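Local structure of uncharacterized protein (Bacteroides ovatus CL02T12C04, 6PTM) at residues N524-A527 against N531-P534. The protein is probably an exo-acting carrageenase of glycoside hydrolase family 42 that trims sugars from the ends of carrageenan chains. Sequence-based numbering, arbitrary orientation.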
loop_
_atom_site.group_PDB
_atom_site.type_symbol
_atom_site.label_atom_id
_atom_site.label_comp_id
_atom_site.label_asym_id
_atom_site.label_seq_id
_atom_site.Cartn_x
_atom_site.Cartn_y
_atom_site.Cartn_z
ATOM N N ASN A 524 1.557 17.023 15.023
ATOM C CA ASN A 524 2.084 15.817 15.743
ATOM C C ASN A 524 3.151 15.086 14.901
ATOM O O ASN A 524 3.978 14.369 15.509
ATOM C CB ASN A 524 0.967 14.875 16.233
ATOM C CG ASN A 524 1.194 13.391 15.973
ATOM O OD1 ASN A 524 1.059 12.880 14.855
ATOM N ND2 ASN A 524 1.563 12.675 17.012
ATOM N N GLY A 525 3.163 15.263 13.580
ATOM C CA GLY A 525 3.875 14.353 12.659
ATOM C C GLY A 525 5.364 14.639 12.527
ATOM O O GLY A 525 6.101 13.729 12.012
ATOM N N TYR A 526 5.830 15.822 12.955
ATOM C CA TYR A 526 7.112 16.394 12.457
ATOM C C TYR A 526 8.319 15.862 13.237
ATOM O O TYR A 526 9.243 15.327 12.597
ATOM C CB TYR A 526 7.098 17.919 12.452
ATOM C CG TYR A 526 8.271 18.536 11.728
ATOM C CD1 TYR A 526 8.444 18.379 10.355
ATOM C CD2 TYR A 526 9.201 19.308 12.418
ATOM C CE1 TYR A 526 9.513 18.970 9.693
ATOM C CE2 TYR A 526 10.258 19.921 11.764
ATOM C CZ TYR A 526 10.420 19.753 10.396
ATOM O OH TYR A 526 11.470 20.357 9.752
ATOM N N ALA A 527 8.368 16.036 14.558
ATOM C CA ALA A 527 9.616 15.743 15.312
ATOM C C ALA A 527 9.936 14.236 15.211
ATOM O O ALA A 527 8.993 13.401 15.350
ATOM C CB ALA A 527 9.506 16.239 16.730
ATOM N N ASN A 531 12.335 13.966 8.599
ATOM C CA ASN A 531 12.808 15.374 8.543
ATOM C C ASN A 531 13.991 15.577 9.519
ATOM O O ASN A 531 14.685 16.623 9.391
ATOM C CB ASN A 531 11.670 16.351 8.797
ATOM C CG ASN A 531 10.623 16.261 7.713
ATOM O OD1 ASN A 531 10.794 16.856 6.629
ATOM N ND2 ASN A 531 9.519 15.596 8.028
ATOM N N HIS A 532 14.226 14.626 10.432
ATOM C CA HIS A 532 15.353 14.624 11.399
ATOM C C HIS A 532 16.277 13.412 11.221
ATOM O O HIS A 532 17.078 13.128 12.162
ATOM C CB HIS A 532 14.792 14.656 12.839
ATOM C CG HIS A 532 14.031 15.906 13.123
ATOM N ND1 HIS A 532 13.093 16.004 14.122
ATOM C CD2 HIS A 532 14.111 17.132 12.559
ATOM C CE1 HIS A 532 12.617 17.239 14.147
ATOM N NE2 HIS A 532 13.221 17.948 13.193
ATOM N N GLN A 533 16.219 12.701 10.098
ATOM C CA GLN A 533 16.914 11.377 9.988
ATOM C C GLN A 533 17.619 11.242 8.639
ATOM O O GLN A 533 17.105 10.618 7.698
ATOM C CB GLN A 533 15.929 10.229 10.175
ATOM C CG GLN A 533 15.182 10.247 11.492
ATOM C CD GLN A 533 14.001 9.306 11.470
ATOM O OE1 GLN A 533 13.294 9.203 10.453
ATOM N NE2 GLN A 533 13.785 8.623 12.597
ATOM N N PRO A 534 18.859 11.769 8.537
ATOM C CA PRO A 534 19.615 11.726 7.279
ATOM C C PRO A 534 19.776 10.312 6.695
ATOM O O PRO A 534 19.720 10.206 5.517
ATOM C CB PRO A 534 20.983 12.325 7.636
ATOM C CG PRO A 534 20.702 13.159 8.873
ATOM C CD PRO A 534 19.609 12.419 9.623
#
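The Tyr526 ring meets two flat groups, the amide of Asn531 and the imidazole of His532. Both come obliquely from the same side of the phenol plane, and neither stacks on it. Asn531 lies near CD1 and CE1, with its CB 3.5 Å from Tyr526 CE1. Its amide plane is turned 32° from the phenol plane, and its ND2 comes 3.8 Å from Tyr526 CD1. His532 lies near CE2, where its NE2 is 3.8 Å from Tyr526 CE2. The two ring planes stand at 73° and their centroids are 5.2 Å apart. Tyr526 CG is anti to the backbone N (chi1 -170°), which carries the ring out to the residues just before helix 534-549.

The neighbouring CE1 of the imidazole, with ND1, rests on the backbone of Ala527. His532 CE1 is 3.5 Å from Ala527 CA, while Ala527 CB only grazes the same carbon at 4.2 Å. His532 ND1 accepts a hydrogen bond from Ala528 N, so at this nitrogen the ring is unlikely to carry a proton. Asn531 ND2 bonds to Ser529 OG, which also bonds to Tyr526 O. Weak bonds join Asn531 ND2 to Tyr508 O and OD1 to Cys510 N. Together these bonds probably help to set how both groups are turned.

The contact folds the last part of the loop between strand 503-506 and helix 534-549 back on itself. Helix 109-139 packs on His532 through Leu116 and Glu120. Replacing Tyr526 by alanine would probably uncover Asn531 and His532 on the side the phenol now covers and open a gap next to them. Packing probably holds this buried contact, while hydrogen bonds to Ala528, Ser529 and the 508-510 part of the loop serve the polar ends.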